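Long-range contacts in aldehyde dehydrogenase (Burkholderia vietnamiensis, PDB 5KF0), which probably oxidises aldehydes to carboxylic acids with a nicotinamide dinucleotide as electron acceptor, and binds NADPH in the crystal: residues T32-S36 and G323-D327; A264-Q270 and G418-S423; Y306-R310 and I394-F398. The contacts are given in a common frame with arbitrary orientation. Where two conformers were deposited one is given. Numbering follows the deposited sequence.

Contacts 2 and 3 both involve the same mixed beta sheet, their centres about 12 Å apart. They meet where Phe-398 CE2 lies 3.6 Å from Val-266 O, and Val-266 CG1 sits 3.9 Å from Leu-309 CD1. Contact 2 joins two adjacent parallel strands; contact 3 lays a helix against a strand of that sheet. Contact 1 is a loop-to-loop surface contact, its centre about 36 Å from that of contact 2 and 33 Å from that of contact 3. The Lys-326 side chain is merely near (about 7 Å) the magnesium ion, whose protein ligands are His-6 and His-8, from the expression tag, and Glu-93. NADPH is bound by 30 residues drawn from between 158 and 454.

Contact 1: T32-S36 and G323-D327; sequences TDKFS and GDPKD
Lys-326 crosses between two irregular loops to Asp-33 while staying within long salt-bridge range of Asp-324 in its own turn. With chi1 m, chi2 t, chi3 about -108° (between wells) and chi4 m, its NZ lies 3.0 Å from Asp-33 OD2, a hydrogen-bonded salt bridge, and 3.7 Å from Asp-324 OD1. Residues 34-36 have helical backbone angles without regular bonding. Asp-33 (chi1 t) precedes them, and its OD1 accepts from Phe-35 N at 2.8 Å and Ser-36 N at 3.0 Å. Opposite, Asp-324 to Asp-327 form a type I turn, with Asp-327 N 3.0 Å from Asp-324 O; Asp-324 OD1 also takes Lys-326 N at 2.9 Å. Backbones come closest at Phe-35 and Asp-324, CA to CA 6.5 Å. Phe-35, chi1 t, points at the turn: Asp-324 CA stands over its ring face, 3.6 Å from the centroid and 13° off the normal, a CH-pi contact, while Pro-325 CD packs 3.5 Å from Phe-35 CG. Gly-323, at phi/psi 160/-151, leads in where a CB would clash with the preceding carbonyl. The surface contact combines an Asx turn and Asx motif at Asp-33, an Asx turn at Asp-324 within a type I turn, and an Asp-33/Lys-326/Asp-324 salt-bridge network.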
loop_
_atom_site.group_PDB
_atom_site.type_symbol
_atom_site.label_atom_id
_atom_site.label_comp_id
_atom_site.label_asym_id
_atom_site.label_seq_id
_atom_site.Cartn_x
_atom_site.Cartn_y
_atom_site.Cartn_z
ATOM N N THR A 32 -2.470 28.325 -37.349
ATOM C CA THR A 32 -2.932 29.705 -37.283
ATOM C C THR A 32 -2.905 30.240 -35.859
ATOM O O THR A 32 -3.053 29.501 -34.879
ATOM C CB THR A 32 -4.359 29.843 -37.815
ATOM O OG1 THR A 32 -5.232 29.030 -37.015
ATOM C CG2 THR A 32 -4.426 29.430 -39.286
ATOM N N ASP A 33 -2.713 31.551 -35.758
ATOM C CA ASP A 33 -3.045 32.283 -34.547
ATOM C C ASP A 33 -4.565 32.321 -34.429
ATOM O O ASP A 33 -5.247 32.812 -35.330
ATOM C CB ASP A 33 -2.435 33.686 -34.629
ATOM C CG ASP A 33 -2.699 34.543 -33.398
ATOM O OD1 ASP A 33 -3.848 34.603 -32.912
ATOM O OD2 ASP A 33 -1.751 35.216 -32.940
ATOM N N LYS A 34 -5.105 31.747 -33.354
ATOM C CA LYS A 34 -6.548 31.564 -33.292
ATOM C C LYS A 34 -7.306 32.860 -33.010
ATOM O O LYS A 34 -8.538 32.872 -33.084
ATOM C CB LYS A 34 -6.887 30.504 -32.243
ATOM C CG LYS A 34 -6.220 29.146 -32.506
ATOM C CD LYS A 34 -6.619 28.576 -33.882
ATOM C CE LYS A 34 -5.985 27.194 -34.142
ATOM N NZ LYS A 34 -4.484 27.265 -34.157
ATOM N N PHE A 35 -6.610 33.950 -32.697
ATOM C CA PHE A 35 -7.257 35.251 -32.568
ATOM C C PHE A 35 -7.148 36.058 -33.854
ATOM O O PHE A 35 -8.150 36.590 -34.346
ATOM C CB PHE A 35 -6.650 36.045 -31.398
ATOM C CG PHE A 35 -7.300 37.382 -31.173
ATOM C CD1 PHE A 35 -6.619 38.566 -31.453
ATOM C CD2 PHE A 35 -8.609 37.463 -30.717
ATOM C CE1 PHE A 35 -7.230 39.802 -31.260
ATOM C CE2 PHE A 35 -9.218 38.687 -30.529
ATOM C CZ PHE A 35 -8.525 39.863 -30.802
ATOM N N SER A 36 -5.945 36.144 -34.424
ATOM C CA SER A 36 -5.760 36.938 -35.637
ATOM C C SER A 36 -6.182 36.206 -36.902
ATOM O O SER A 36 -6.487 36.855 -37.913
ATOM C CB SER A 36 -4.296 37.355 -35.780
ATOM O OG SER A 36 -3.500 36.254 -36.176
ATOM N N GLY A 323 -11.493 39.381 -25.383
ATOM C CA GLY A 323 -10.688 40.040 -26.409
ATOM C C GLY A 323 -9.427 39.251 -26.733
ATOM O O GLY A 323 -9.403 38.026 -26.624
ATOM N N ASP A 324 -8.399 39.999 -27.136
ATOM C CA ASP A 324 -7.117 39.435 -27.547
ATOM C C ASP A 324 -6.521 38.610 -26.412
ATOM O O ASP A 324 -6.335 39.141 -25.305
ATOM C CB ASP A 324 -6.176 40.578 -27.936
ATOM C CG ASP A 324 -4.893 40.109 -28.613
ATOM O OD1 ASP A 324 -4.524 38.925 -28.483
ATOM O OD2 ASP A 324 -4.248 40.952 -29.286
ATOM N N PRO A 325 -6.210 37.332 -26.630
ATOM C CA PRO A 325 -5.607 36.536 -25.546
ATOM C C PRO A 325 -4.208 37.000 -25.165
ATOM O O PRO A 325 -3.741 36.648 -24.073
ATOM C CB PRO A 325 -5.607 35.107 -26.112
ATOM C CG PRO A 325 -5.649 35.292 -27.597
ATOM C CD PRO A 325 -6.477 36.520 -27.833
ATOM N N LYS A 326 -3.546 37.814 -25.998
ATOM C CA LYS A 326 -2.254 38.382 -25.628
ATOM C C LYS A 326 -2.385 39.475 -24.575
ATOM O O LYS A 326 -1.391 39.834 -23.935
ATOM C CB LYS A 326 -1.557 38.932 -26.877
ATOM C CG LYS A 326 -1.314 37.855 -27.924
ATOM C CD LYS A 326 -0.693 38.434 -29.191
ATOM C CE LYS A 326 -1.703 38.450 -30.332
ATOM N NZ LYS A 326 -2.207 37.078 -30.687
ATOM N N ASP A 327 -3.580 40.011 -24.392
ATOM C CA ASP A 327 -3.819 41.043 -23.394
ATOM C C ASP A 327 -3.927 40.379 -22.023
ATOM O O ASP A 327 -4.755 39.477 -21.849
ATOM C CB ASP A 327 -5.099 41.786 -23.765
ATOM C CG ASP A 327 -5.429 42.946 -22.837
ATOM O OD1 ASP A 327 -4.838 43.090 -21.754
ATOM O OD2 ASP A 327 -6.326 43.720 -23.212
#

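Contact 2: A264-Q270 and G418-S423; sequences AIVDADQ and GVFTDS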
loop_
_atom_site.group_PDB
_atom_site.type_symbol
_atom_site.label_atom_id
_atom_site.label_comp_id
_atom_site.label_asym_id
_atom_site.label_seq_id
_atom_site.Cartn_x
_atom_site.Cartn_y
_atom_site.Cartn_z
ATOM N N ALA A 264 -22.220 21.975 -11.210
ATOM C CA ALA A 264 -21.895 22.406 -9.854
ATOM C C ALA A 264 -23.188 22.617 -9.080
ATOM O O ALA A 264 -24.116 23.258 -9.588
ATOM C CB ALA A 264 -21.087 23.706 -9.862
ATOM N N ILE A 265 -23.249 22.082 -7.859
ATOM C CA ILE A 265 -24.389 22.262 -6.959
ATOM C C ILE A 265 -24.018 23.290 -5.902
ATOM O O ILE A 265 -22.936 23.204 -5.305
ATOM C CB ILE A 265 -24.776 20.935 -6.283
ATOM C CG1 ILE A 265 -25.318 19.948 -7.314
ATOM C CG2 ILE A 265 -25.805 21.185 -5.167
ATOM C CD1 ILE A 265 -25.483 18.535 -6.761
ATOM N N VAL A 266 -24.916 24.249 -5.654
ATOM C CA VAL A 266 -24.765 25.224 -4.573
ATOM C C VAL A 266 -25.826 24.910 -3.523
ATOM O O VAL A 266 -27.026 25.097 -3.763
ATOM C CB VAL A 266 -24.899 26.667 -5.075
ATOM C CG1 VAL A 266 -24.713 27.646 -3.909
ATOM C CG2 VAL A 266 -23.890 26.939 -6.207
ATOM N N ASP A 267 -25.388 24.441 -2.356
ATOM C CA ASP A 267 -26.284 23.987 -1.298
ATOM C C ASP A 267 -26.870 25.169 -0.523
ATOM O O ASP A 267 -26.437 26.320 -0.646
ATOM C CB ASP A 267 -25.523 23.048 -0.347
ATOM C CG ASP A 267 -26.421 22.058 0.376
ATOM O OD1 ASP A 267 -25.857 21.201 1.095
ATOM O OD2 ASP A 267 -27.667 22.117 0.245
ATOM N N ALA A 268 -27.861 24.850 0.312
ATOM C CA ALA A 268 -28.625 25.850 1.048
ATOM C C ALA A 268 -27.808 26.586 2.106
ATOM O O ALA A 268 -28.252 27.642 2.578
ATOM C CB ALA A 268 -29.836 25.172 1.699
ATOM N N ASP A 269 -26.633 26.069 2.483
ATOM C CA ASP A 269 -25.839 26.615 3.579
ATOM C C ASP A 269 -24.754 27.588 3.114
ATOM O O ASP A 269 -23.863 27.932 3.900
ATOM C CB ASP A 269 -25.207 25.473 4.396
ATOM C CG ASP A 269 -24.294 24.569 3.566
ATOM O OD1 ASP A 269 -24.104 24.818 2.357
ATOM O OD2 ASP A 269 -23.764 23.586 4.136
ATOM N N GLN A 270 -24.829 28.066 1.877
ATOM C CA GLN A 270 -23.733 28.807 1.264
ATOM C C GLN A 270 -23.910 30.326 1.287
ATOM O O GLN A 270 -23.099 31.029 0.675
ATOM C CB GLN A 270 -23.539 28.333 -0.180
ATOM C CG GLN A 270 -23.052 26.886 -0.266
ATOM C CD GLN A 270 -21.674 26.744 0.331
ATOM O OE1 GLN A 270 -20.708 27.307 -0.188
ATOM N NE2 GLN A 270 -21.575 26.013 1.445
ATOM N N GLY A 418 -19.158 19.214 -8.916
ATOM C CA GLY A 418 -18.783 19.981 -7.741
ATOM C C GLY A 418 -19.988 20.251 -6.856
ATOM O O GLY A 418 -21.112 20.410 -7.342
ATOM N N VAL A 419 -19.745 20.305 -5.544
ATOM C CA VAL A 419 -20.800 20.584 -4.567
ATOM C C VAL A 419 -20.264 21.583 -3.552
ATOM O O VAL A 419 -19.363 21.254 -2.772
ATOM C CB VAL A 419 -21.298 19.328 -3.833
ATOM C CG1 VAL A 419 -22.500 19.704 -2.955
ATOM C CG2 VAL A 419 -21.665 18.212 -4.812
ATOM N N PHE A 420 -20.831 22.786 -3.540
ATOM C CA PHE A 420 -20.539 23.769 -2.498
ATOM C C PHE A 420 -21.481 23.485 -1.334
ATOM O O PHE A 420 -22.671 23.806 -1.389
ATOM C CB PHE A 420 -20.707 25.191 -3.024
ATOM C CG PHE A 420 -19.704 25.573 -4.084
ATOM C CD1 PHE A 420 -18.474 26.124 -3.736
ATOM C CD2 PHE A 420 -20.002 25.397 -5.431
ATOM C CE1 PHE A 420 -17.547 26.491 -4.712
ATOM C CE2 PHE A 420 -19.080 25.762 -6.416
ATOM C CZ PHE A 420 -17.855 26.299 -6.053
ATOM N N THR A 421 -20.949 22.871 -0.278
ATOM C CA THR A 421 -21.718 22.523 0.914
ATOM C C THR A 421 -20.756 22.459 2.092
ATOM O O THR A 421 -19.566 22.174 1.916
ATOM C CB THR A 421 -22.451 21.170 0.769
ATOM O OG1 THR A 421 -23.297 20.957 1.909
ATOM C CG2 THR A 421 -21.451 19.995 0.669
ATOM N N ASP A 422 -21.271 22.741 3.288
ATOM C CA ASP A 422 -20.550 22.449 4.520
ATOM C C ASP A 422 -21.146 21.256 5.251
ATOM O O ASP A 422 -20.691 20.928 6.350
ATOM C CB ASP A 422 -20.522 23.674 5.445
ATOM C CG ASP A 422 -19.509 23.522 6.600
ATOM O OD1 ASP A 422 -18.345 23.190 6.320
ATOM O OD2 ASP A 422 -19.885 23.729 7.761
ATOM N N SER A 423 -22.136 20.584 4.662
ATOM C CA SER A 423 -22.821 19.481 5.331
ATOM C C SER A 423 -22.089 18.173 5.072
ATOM O O SER A 423 -21.976 17.733 3.924
ATOM C CB SER A 423 -24.272 19.376 4.851
ATOM O OG SER A 423 -24.877 18.178 5.305
#
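Gly-418 opens the pairing: its O accepts from Ile-265 N at 2.8 Å, and Ala-264 CA makes a CA-H...O contact with the same oxygen at 3.3 Å. Val-419 is in register with Ile-265, CA to CA 4.6 Å, and their side chains share a sheet face, Val-419 CG1 lying 4.2 Å from Ile-265 CB beneath helix 401-409. Phe-420 is bonded through both backbone polar atoms, N to Ile-265 O at 2.8 Å and O from Asp-267 N at 3.0 Å. Its ring turns to the other face, with Ala-264 and Val-266, where Val-277 of helix 274-286 touches it; Val-266 CG2 is 4.3 Å from Phe-420 CD2. Beyond the strand, Thr-421 OG1 donates to Asp-267 OD1 at 2.7 Å and accepts from Ser-423 N at 3.0 Å, an ST turn. Asp-422 N then donates to Asp-269 OD2 at 2.8 Å, tying down the type I turn 267-270, while Asp-269 OD1 takes Gln-270 NE2 at 2.9 Å and Gln-270 OE1 is hydrogen-bonded to Gln-273. The Asp-422 carboxylate instead bonds Ser-423 and Thr-425 of the second subunit. Ser-423 is the N-cap of helix 424-433, its OG bonding His-426 N and, reciprocally, Asp-422 OD2 of the second subunit. Paired strands run 13° apart, parallel and with helices on both faces, as in the alpha/beta sheet of the aldehyde dehydrogenase catalytic domain.

Contact 3: Y306-R310 and I394-F398; sequences YDTLR and ILEKF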
loop_
_atom_site.group_PDB
_atom_site.type_symbol
_atom_site.label_atom_id
_atom_site.label_comp_id
_atom_site.label_asym_id
_atom_site.label_seq_id
_atom_site.Cartn_x
_atom_site.Cartn_y
_atom_site.Cartn_z
ATOM N N TYR A 306 -31.222 31.255 -4.638
ATOM C CA TYR A 306 -31.176 31.364 -6.092
ATOM C C TYR A 306 -31.143 32.817 -6.563
ATOM O O TYR A 306 -30.310 33.185 -7.402
ATOM C CB TYR A 306 -32.369 30.625 -6.697
ATOM C CG TYR A 306 -32.365 30.567 -8.210
ATOM C CD1 TYR A 306 -31.806 29.484 -8.884
ATOM C CD2 TYR A 306 -32.930 31.591 -8.966
ATOM C CE1 TYR A 306 -31.809 29.421 -10.261
ATOM C CE2 TYR A 306 -32.928 31.540 -10.341
ATOM C CZ TYR A 306 -32.367 30.454 -10.984
ATOM O OH TYR A 306 -32.371 30.404 -12.360
ATOM N N ASP A 307 -32.050 33.657 -6.056
ATOM C CA ASP A 307 -32.141 35.020 -6.578
ATOM C C ASP A 307 -30.889 35.829 -6.262
ATOM O O ASP A 307 -30.410 36.595 -7.108
ATOM C CB ASP A 307 -33.374 35.727 -6.023
ATOM C CG ASP A 307 -34.661 35.183 -6.587
ATOM O OD1 ASP A 307 -34.615 34.418 -7.567
ATOM O OD2 ASP A 307 -35.731 35.538 -6.052
ATOM N N THR A 308 -30.343 35.679 -5.053
ATOM C CA THR A 308 -29.143 36.440 -4.709
ATOM C C THR A 308 -27.933 35.947 -5.495
ATOM O O THR A 308 -27.146 36.754 -6.010
ATOM C CB THR A 308 -28.880 36.361 -3.210
ATOM O OG1 THR A 308 -30.013 36.890 -2.513
ATOM C CG2 THR A 308 -27.655 37.181 -2.852
ATOM N N LEU A 309 -27.760 34.629 -5.591
ATOM C CA LEU A 309 -26.668 34.103 -6.402
ATOM C C LEU A 309 -26.812 34.542 -7.853
ATOM O O LEU A 309 -25.827 34.922 -8.494
ATOM C CB LEU A 309 -26.614 32.577 -6.305
ATOM C CG LEU A 309 -25.443 31.921 -7.038
ATOM C CD1 LEU A 309 -24.965 30.671 -6.299
ATOM C CD2 LEU A 309 -25.814 31.552 -8.470
ATOM N N ARG A 310 -28.033 34.484 -8.390
ATOM C CA ARG A 310 -28.243 34.872 -9.781
ATOM C C ARG A 310 -27.784 36.303 -10.024
ATOM O O ARG A 310 -27.056 36.574 -10.987
ATOM C CB ARG A 310 -29.713 34.707 -10.169
ATOM C CG ARG A 310 -30.012 35.154 -11.600
ATOM C CD ARG A 310 -31.479 34.948 -11.956
ATOM N NE ARG A 310 -32.359 35.798 -11.157
ATOM C CZ ARG A 310 -33.676 35.646 -11.078
ATOM N NH1 ARG A 310 -34.277 34.674 -11.749
ATOM N NH2 ARG A 310 -34.392 36.472 -10.326
ATOM N N ILE A 394 -25.619 27.245 -17.796
ATOM C CA ILE A 394 -27.052 27.249 -17.543
ATOM C C ILE A 394 -27.274 27.214 -16.038
ATOM O O ILE A 394 -26.589 26.498 -15.295
ATOM C CB ILE A 394 -27.786 26.089 -18.257
ATOM C CG1 ILE A 394 -27.481 24.734 -17.616
ATOM C CG2 ILE A 394 -27.444 26.079 -19.742
ATOM C CD1 ILE A 394 -28.552 24.262 -16.650
ATOM N N LEU A 395 -28.232 28.022 -15.592
ATOM C CA LEU A 395 -28.551 28.182 -14.180
ATOM C C LEU A 395 -29.924 27.573 -13.929
ATOM O O LEU A 395 -30.878 27.868 -14.658
ATOM C CB LEU A 395 -28.538 29.665 -13.794
ATOM C CG LEU A 395 -28.954 30.015 -12.368
ATOM C CD1 LEU A 395 -27.936 29.479 -11.395
ATOM C CD2 LEU A 395 -29.110 31.526 -12.214
ATOM N N GLU A 396 -30.021 26.701 -12.928
ATOM C CA GLU A 396 -31.301 26.085 -12.600
ATOM C C GLU A 396 -31.421 25.953 -11.084
ATOM O O GLU A 396 -30.445 26.117 -10.341
ATOM C CB GLU A 396 -31.477 24.731 -13.321
ATOM C CG GLU A 396 -30.313 23.742 -13.161
ATOM C CD GLU A 396 -30.506 22.437 -13.948
ATOM O OE1 GLU A 396 -31.640 22.156 -14.407
ATOM O OE2 GLU A 396 -29.515 21.689 -14.114
ATOM N N LYS A 397 -32.640 25.659 -10.632
ATOM C CA LYS A 397 -33.045 25.762 -9.234
ATOM C C LYS A 397 -33.443 24.387 -8.704
ATOM O O LYS A 397 -34.032 23.585 -9.433
ATOM C CB LYS A 397 -34.223 26.751 -9.113
ATOM C CG LYS A 397 -34.705 27.057 -7.702
ATOM C CD LYS A 397 -35.972 27.941 -7.731
ATOM C CE LYS A 397 -35.677 29.318 -8.287
ATOM N NZ LYS A 397 -36.846 30.239 -8.129
ATOM N N PHE A 398 -33.139 24.108 -7.433
ATOM C CA PHE A 398 -33.649 22.889 -6.800
ATOM C C PHE A 398 -34.062 23.174 -5.361
ATOM O O PHE A 398 -33.636 24.162 -4.756
ATOM C CB PHE A 398 -32.621 21.744 -6.822
ATOM C CG PHE A 398 -31.453 21.944 -5.889
ATOM C CD1 PHE A 398 -31.464 21.404 -4.603
ATOM C CD2 PHE A 398 -30.334 22.659 -6.305
ATOM C CE1 PHE A 398 -30.374 21.588 -3.744
ATOM C CE2 PHE A 398 -29.240 22.837 -5.458
ATOM C CZ PHE A 398 -29.265 22.311 -4.178
#
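Tyr-306 overlaps the Lys-397 side chain, which lies across one face of its ring. Lys-397 CE is 3.8 Å from the ring centroid and 21° off the normal, a CH-pi contact, and NZ at 4.7 Å from the centroid and 29° off the normal adds an off-centre cation-pi interaction. CE thus lies over the ring face, with the charged NZ off-centre beyond it. Near the plane of the same ring, Glu-396 O lies 3.6 Å from Tyr-306 CE1. The ring reaches along the strand to Leu-395, whose CG is 3.6 Å from Tyr-306 CE1 and 3.4 Å from Tyr-306 OH. That hydroxyl is hydrogen-bonded to Glu-375, which also forms a salt bridge with Arg-310 and so draws the helix to strand 368-375.

One turn further on, Leu-309 CD2 meets Leu-395 CD1 at 4.2 Å, and Arg-310 CG lies 3.8 Å from Leu-395 CD2. Leu-395 is therefore flanked by three helix residues, and no hydrogen bond crosses between the segments. Along the strand the side chains alternate: Leu-395 and Lys-397 point to the helix, Glu-396 and Phe-398 away, where Glu-396 makes a hydrogen bond to Tyr-384 and a salt bridge to Arg-407, and Phe-398 packs on helix 401-409. Leu-309 also touches Val-301 of strand 298-302 and residues of helix 274-286. The helix and strand axes stand 10.1 Å apart and run nearly antiparallel at 163°, the usual packing of a helix on a parallel-stranded core in an alpha/beta fold, here that of an aldehyde dehydrogenase.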